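Local coordinates for protein dephospho-CoA kinase (Legionella pneumophila subsp. pneumophila, PDB 4TTR) that probably catalyses the last step of coenzyme A biosynthesis, the ATP-dependent phosphorylation of the 3'-hydroxyl group of dephospho-CoA, at residues 30-33 / 34-38; 195-198 / 199-203. One frame throughout, in Å; residues are numbered along the deposited sequence. Where two conformers were deposited one is given.

In the fold
Contact 1 and contact 2 are each one local stretch of helix, and they lie side by side in the P-loop kinase fold. Contact 1 (30-38) comes first along the chain, on helix 29-38, which starts within the end of the P-loop. Contact 2 (195-203) follows much later, on the C-terminal helix 192-213. Their centres are about 10 Å apart, and they touch directly. Leu196 packs on Thr31 and Val32, and Val200 packs on Phe35 and Phe36. Helix 29-38 also packs on strands 18-23, 122-125 and 140-145 of the parallel sheet, while helix 192-213 lies against edge strand 185-188. The C-terminal helix thus covers one flank of the helix that carries Ser30 and Thr31 of the predicted ATP site.

Contact 1 (30-33 / 34-38); sequences STVA and EFFSE. With BU2 (1,3-butanediol), chain B.
Residues 30-33 and 34-38 form one unbroken run of alpha helix. It belongs to the helix that starts within the end of the P-loop (Walker A) in this P-loop kinase fold. Four i to i+4 backbone hydrogen bonds join the two segments. The shortest runs from Ser37 N to Ala33 O at 2.8 Å. At the start of the run, Glu34 N bonds Ser30 O at 3.1 Å.

Two aromatic rings carry the side-chain contact. Each packs against the residue one turn earlier and runs alongside it. Phe36 meets Val32 at its ring edge: CG1 of Val32 lies in the ring plane, 3.6 Å from Phe36 CE2. Val32 CG1 stands anti to its own backbone N (chi1 167°), which puts this methyl beside the carbonyl carbon and next to the ring. This pair is buried, and its other neighbours include Leu21, Leu142 and Val144 of the central sheet. The Phe35 ring, which is partly exposed, lies alongside Thr31. Its CE2 comes within 3.6 Å of Thr31 CG2. With chi1 of Thr31 at -58°, OG1 sits beside the backbone N, opposite the carbonyl carbon, and the methyl CG2 is the branch turned to the ring.

Ser30 and Thr31 belong to the predicted ATP-binding site, and in this crystal they help line a pocket holding 1,3-butanediol. Ser30 was modelled in two conformers, so its own distance to the diol is doubtful. For Thr31 the nearest diol atom is C1, which lies 3.9 Å from Thr31 OG1.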
ATOM      1  N   SER A  30       2.701   0.563  -7.326  1.00 17.98           N
ATOM      2  CA  SER A  30       2.814   2.012  -7.437  0.59 21.89           C
ATOM      3  C   SER A  30       2.703   2.426  -8.902  1.00 14.27           C
ATOM      4  O   SER A  30       2.248   3.523  -9.211  1.00 17.84           O
ATOM      5  CB  SER A  30       4.131   2.509  -6.836  0.59 22.79           C
ATOM      6  OG  SER A  30       5.198   2.377  -7.757  0.59 21.32           O
ATOM      7  N   THR A  31       3.122   1.539  -9.800  1.00 18.28           N
ATOM      8  CA  THR A  31       2.966   1.768 -11.231  1.00 16.89           C
ATOM      9  C   THR A  31       1.491   1.661 -11.604  1.00 12.29           C
ATOM     10  O   THR A  31       0.983   2.439 -12.413  1.00 15.29           O
ATOM     11  CB  THR A  31       3.781   0.762 -12.054  1.00 21.08           C
ATOM     12  OG1 THR A  31       5.162   0.852 -11.683  1.00 20.74           O
ATOM     13  CG2 THR A  31       3.633   1.037 -13.546  1.00 20.24           C
ATOM     14  N   VAL A  32       0.812   0.689 -11.004  1.00 11.70           N
ATOM     15  CA  VAL A  32      -0.623   0.523 -11.192  1.00 12.29           C
ATOM     16  C   VAL A  32      -1.350   1.776 -10.724  1.00 11.86           C
ATOM     17  O   VAL A  32      -2.263   2.250 -11.392  1.00 11.12           O
ATOM     18  CB  VAL A  32      -1.147  -0.721 -10.439  1.00 12.44           C
ATOM     19  CG1 VAL A  32      -2.670  -0.725 -10.359  1.00 13.44           C
ATOM     20  CG2 VAL A  32      -0.660  -1.983 -11.119  1.00 12.61           C
ATOM     21  N   ALA A  33      -0.938   2.313  -9.580  1.00 15.30           N
ATOM     22  CA  ALA A  33      -1.543   3.533  -9.054  1.00 15.12           C
ATOM     23  C   ALA A  33      -1.365   4.692 -10.030  1.00 14.00           C
ATOM     24  O   ALA A  33      -2.290   5.472 -10.249  1.00 14.06           O
ATOM     25  CB  ALA A  33      -0.944   3.886  -7.704  1.00 16.73           C
ATOM     26  N   GLU A  34      -0.180   4.792 -10.624  1.00 16.29           N
ATOM     27  CA  GLU A  34       0.108   5.860 -11.575  0.58 16.76           C
ATOM     28  C   GLU A  34      -0.782   5.744 -12.812  1.00 14.56           C
ATOM     29  O   GLU A  34      -1.274   6.748 -13.326  1.00 14.84           O
ATOM     30  CB  GLU A  34       1.590   5.835 -11.974  0.58 17.82           C
ATOM     31  CG  GLU A  34       2.000   6.906 -12.985  0.58 19.89           C
ATOM     32  CD  GLU A  34       1.774   8.327 -12.485  0.58 21.33           C
ATOM     33  OE1 GLU A  34       1.745   9.254 -13.323  0.58 23.04           O
ATOM     34  OE2 GLU A  34       1.634   8.525 -11.258  0.58 21.91           O
ATOM     35  N   PHE A  35      -0.995   4.521 -13.289  1.00 13.31           N
ATOM     36  CA  PHE A  35      -1.846   4.310 -14.455  1.00 16.15           C
ATOM     37  C   PHE A  35      -3.284   4.728 -14.146  1.00 12.98           C
ATOM     38  O   PHE A  35      -3.939   5.353 -14.977  1.00 15.14           O
ATOM     39  CB  PHE A  35      -1.792   2.847 -14.921  1.00 13.97           C
ATOM     40  CG  PHE A  35      -0.568   2.506 -15.743  1.00 15.05           C
ATOM     41  CD1 PHE A  35      -0.114   3.362 -16.734  1.00 15.94           C
ATOM     42  CD2 PHE A  35       0.130   1.329 -15.516  1.00 13.82           C
ATOM     43  CE1 PHE A  35       1.004   3.051 -17.484  1.00 17.48           C
ATOM     44  CE2 PHE A  35       1.254   1.014 -16.264  1.00 15.14           C
ATOM     45  CZ  PHE A  35       1.690   1.875 -17.247  1.00 16.69           C
ATOM     46  N   PHE A  36      -3.773   4.400 -12.953  1.00 13.32           N
ATOM     47  CA  PHE A  36      -5.096   4.859 -12.530  1.00 14.10           C
ATOM     48  C   PHE A  36      -5.122   6.379 -12.441  1.00 14.65           C
ATOM     49  O   PHE A  36      -6.099   7.023 -12.838  1.00 10.84           O
ATOM     50  CB  PHE A  36      -5.489   4.245 -11.183  1.00 12.83           C
ATOM     51  CG  PHE A  36      -6.097   2.881 -11.302  1.00 11.30           C
ATOM     52  CD1 PHE A  36      -7.384   2.727 -11.791  1.00 15.34           C
ATOM     53  CD2 PHE A  36      -5.382   1.749 -10.944  1.00 11.10           C
ATOM     54  CE1 PHE A  36      -7.946   1.471 -11.918  1.00 13.60           C
ATOM     55  CE2 PHE A  36      -5.943   0.492 -11.065  1.00 13.44           C
ATOM     56  CZ  PHE A  36      -7.225   0.352 -11.551  1.00  8.80           C
ATOM     57  N   SER A  37      -4.034   6.944 -11.933  1.00 14.06           N
ATOM     58  CA  SER A  37      -3.907   8.389 -11.803  1.00 17.52           C
ATOM     59  C   SER A  37      -4.024   9.050 -13.169  1.00 16.91           C
ATOM     60  O   SER A  37      -4.702  10.063 -13.336  1.00 15.66           O
ATOM     61  CB  SER A  37      -2.565   8.745 -11.155  1.00 20.15           C
ATOM     62  OG  SER A  37      -2.622  10.009 -10.523  1.00 38.41           O
ATOM     63  N   GLU A  38      -3.359   8.451 -14.150  1.00 16.45           N
ATOM     64  CA  GLU A  38      -3.298   9.016 -15.486  1.00 18.57           C
ATOM     65  C   GLU A  38      -4.616   8.855 -16.240  1.00 17.24           C
ATOM     66  O   GLU A  38      -4.807   9.462 -17.291  1.00 19.91           O
ATOM     67  CB  GLU A  38      -2.149   8.374 -16.262  1.00 17.17           C
ATOM     68  CG  GLU A  38      -0.780   8.765 -15.720  1.00 18.81           C
ATOM     69  CD  GLU A  38       0.349   7.927 -16.290  1.00 20.54           C
ATOM     70  OE1 GLU A  38       0.083   7.064 -17.152  1.00 24.19           O
ATOM     71  OE2 GLU A  38       1.507   8.135 -15.880  1.00 25.14           O
TER
HETATM   72  C1  BU2 B 301       6.212  -0.615  -8.172  1.00 34.71           C
HETATM   73  O1  BU2 B 301       7.442  -0.732  -8.854  1.00 48.91           O
HETATM   74  C2  BU2 B 301       6.447  -0.373  -6.695  1.00 49.22           C
HETATM   75  C3  BU2 B 301       5.699  -1.422  -5.900  1.00 37.10           C
HETATM   76  O3  BU2 B 301       6.448  -2.616  -5.906  1.00 33.44           O
HETATM   77  C4  BU2 B 301       5.507  -0.940  -4.481  1.00 45.20           C

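Contact 2 (195-198 / 199-203); sequences ELKA and KVNKL
Lys197 O is gripped twice by Asn201. The backbone N of Asn201 bonds it at 3.0 Å. The side-chain ND2 of Asn201 adds a weak hydrogen bond to Lys197 O at 3.5 Å, fairly straight at 160°. The side chains of Lys197 and Asn201 run alongside each other. Lys197 is extended as far as CE and bends at its last torsion (chi4 -70°). Its NZ ends 3.5 Å from Asn201 ND2, but both nitrogens are donors and this approach is not a bond.

The tightest backbone bond between the segments is Lys199 N to Glu195 O, at 2.9 Å. Regular i to i+4 bonds also join Val200 to Leu196 and Lys202 to Ala198. All belong to the long C-terminal helix 192-213, which packs on edge strand 185-188 and on helix 29-38 of the P-loop fold. Leu196 and Val200, one turn apart, are both buried against helix 29-38. CG2 of Val200 sits 3.3 Å from Leu196 O.

Glu195 and Lys199 cross at a slant, and the carboxylate stays by the aliphatic part of the lysine. Glu195 OE1 is 4.1 Å from Lys199 CG but 5.4 Å from Lys199 NZ. That ammonium group instead hydrogen-bonds Ile188 O, at the end of strand 185-188.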
ATOM      1  N   GLU A 195       1.135  -4.428 -21.003  1.00 21.94           N
ATOM      2  CA  GLU A 195       0.009  -5.274 -20.619  1.00 23.52           C
ATOM      3  C   GLU A 195      -0.524  -4.861 -19.258  1.00 18.43           C
ATOM      4  O   GLU A 195      -1.708  -5.025 -18.974  1.00 18.02           O
ATOM      5  CB  GLU A 195       0.402  -6.755 -20.601  1.00 24.56           C
ATOM      6  CG  GLU A 195      -0.067  -7.529 -21.828  1.00 42.83           C
ATOM      7  CD  GLU A 195      -1.575  -7.458 -22.027  0.14 36.87           C
ATOM      8  OE1 GLU A 195      -2.320  -7.691 -21.051  0.74 46.70           O
ATOM      9  OE2 GLU A 195      -2.016  -7.157 -23.158  0.69 42.03           O
ATOM     10  N   LEU A 196       0.355  -4.335 -18.413  1.00 16.06           N
ATOM     11  CA  LEU A 196      -0.064  -3.827 -17.116  1.00 18.45           C
ATOM     12  C   LEU A 196      -1.051  -2.681 -17.322  1.00 15.86           C
ATOM     13  O   LEU A 196      -2.102  -2.630 -16.685  1.00 12.78           O
ATOM     14  CB  LEU A 196       1.145  -3.366 -16.302  1.00 14.85           C
ATOM     15  CG  LEU A 196       0.879  -2.895 -14.872  1.00 17.92           C
ATOM     16  CD1 LEU A 196       0.201  -3.987 -14.060  1.00 19.87           C
ATOM     17  CD2 LEU A 196       2.184  -2.465 -14.205  1.00 17.55           C
ATOM     18  N   LYS A 197      -0.709  -1.779 -18.233  1.00 15.63           N
ATOM     19  CA  LYS A 197      -1.568  -0.651 -18.563  1.00 17.10           C
ATOM     20  C   LYS A 197      -2.897  -1.102 -19.156  1.00 14.16           C
ATOM     21  O   LYS A 197      -3.945  -0.531 -18.855  1.00 11.52           O
ATOM     22  CB  LYS A 197      -0.864   0.278 -19.544  1.00 18.40           C
ATOM     23  CG  LYS A 197      -1.667   1.511 -19.900  1.00 21.26           C
ATOM     24  CD  LYS A 197      -1.014   2.236 -21.060  1.00 29.62           C
ATOM     25  CE  LYS A 197      -1.830   3.445 -21.497  1.00 44.87           C
ATOM     26  NZ  LYS A 197      -3.107   3.060 -22.162  1.00 34.81           N
ATOM     27  N   ALA A 198      -2.848  -2.112 -20.016  1.00 17.32           N
ATOM     28  CA  ALA A 198      -4.060  -2.643 -20.623  1.00 15.72           C
ATOM     29  C   ALA A 198      -4.980  -3.204 -19.547  1.00 12.77           C
ATOM     30  O   ALA A 198      -6.183  -2.963 -19.560  1.00 14.18           O
ATOM     31  CB  ALA A 198      -3.720  -3.711 -21.648  1.00 22.11           C
ATOM     32  N   LYS A 199      -4.405  -3.940 -18.606  1.00 13.94           N
ATOM     33  CA  LYS A 199      -5.182  -4.531 -17.526  1.00 14.13           C
ATOM     34  C   LYS A 199      -5.811  -3.461 -16.632  1.00 13.05           C
ATOM     35  O   LYS A 199      -6.976  -3.577 -16.249  1.00 10.26           O
ATOM     36  CB  LYS A 199      -4.304  -5.472 -16.704  1.00 12.06           C
ATOM     37  CG  LYS A 199      -4.019  -6.782 -17.418  1.00 14.17           C
ATOM     38  CD  LYS A 199      -3.225  -7.736 -16.565  1.00 13.89           C
ATOM     39  CE  LYS A 199      -3.277  -9.141 -17.133  1.00 15.41           C
ATOM     40  NZ  LYS A 199      -2.539 -10.092 -16.272  1.00 13.50           N
ATOM     41  N   VAL A 200      -5.047  -2.423 -16.307  1.00  9.39           N
ATOM     42  CA  VAL A 200      -5.567  -1.312 -15.514  1.00 11.49           C
ATOM     43  C   VAL A 200      -6.735  -0.641 -16.240  1.00 12.13           C
ATOM     44  O   VAL A 200      -7.727  -0.276 -15.619  1.00 14.13           O
ATOM     45  CB  VAL A 200      -4.463  -0.272 -15.206  1.00 10.59           C
ATOM     46  CG1 VAL A 200      -5.057   1.025 -14.666  1.00 12.77           C
ATOM     47  CG2 VAL A 200      -3.467  -0.842 -14.210  1.00 11.58           C
ATOM     48  N   ASN A 201      -6.614  -0.487 -17.554  1.00 12.99           N
ATOM     49  CA  ASN A 201      -7.688   0.092 -18.349  1.00 15.94           C
ATOM     50  C   ASN A 201      -8.996  -0.678 -18.197  1.00 14.16           C
ATOM     51  O   ASN A 201     -10.046  -0.082 -17.992  1.00 13.50           O
ATOM     52  CB  ASN A 201      -7.293   0.149 -19.825  1.00 19.65           C
ATOM     53  CG  ASN A 201      -7.061   1.565 -20.307  1.00 34.60           C
ATOM     54  OD1 ASN A 201      -7.976   2.220 -20.808  1.00 51.58           O
ATOM     55  ND2 ASN A 201      -5.836   2.053 -20.146  1.00 26.70           N
ATOM     56  N   LYS A 202      -8.931  -2.004 -18.285  1.00 14.57           N
ATOM     57  CA  LYS A 202     -10.135  -2.823 -18.165  1.00 15.94           C
ATOM     58  C   LYS A 202     -10.725  -2.761 -16.760  1.00 13.71           C
ATOM     59  O   LYS A 202     -11.941  -2.789 -16.599  1.00 11.36           O
ATOM     60  CB  LYS A 202      -9.839  -4.274 -18.543  1.00 16.79           C
ATOM     61  CG  LYS A 202      -9.484  -4.454 -20.006  1.00 26.64           C
ATOM     62  CD  LYS A 202      -9.709  -5.881 -20.461  1.00 37.55           C
ATOM     63  CE  LYS A 202      -8.878  -6.209 -21.689  1.00 45.20           C
ATOM     64  NZ  LYS A 202      -7.431  -6.342 -21.360  1.00 48.07           N
ATOM     65  N   LEU A 203      -9.867  -2.669 -15.747  1.00 13.24           N
ATOM     66  CA  LEU A 203     -10.333  -2.532 -14.372  1.00 12.05           C
ATOM     67  C   LEU A 203     -11.012  -1.180 -14.202  1.00 10.72           C
ATOM     68  O   LEU A 203     -12.074  -1.076 -13.589  1.00 10.94           O
ATOM     69  CB  LEU A 203      -9.177  -2.677 -13.380  1.00 10.25           C
ATOM     70  CG  LEU A 203      -8.569  -4.075 -13.244  1.00 12.50           C
ATOM     71  CD1 LEU A 203      -7.264  -4.029 -12.459  1.00 10.91           C
ATOM     72  CD2 LEU A 203      -9.550  -5.028 -12.584  1.00 12.54           C
TER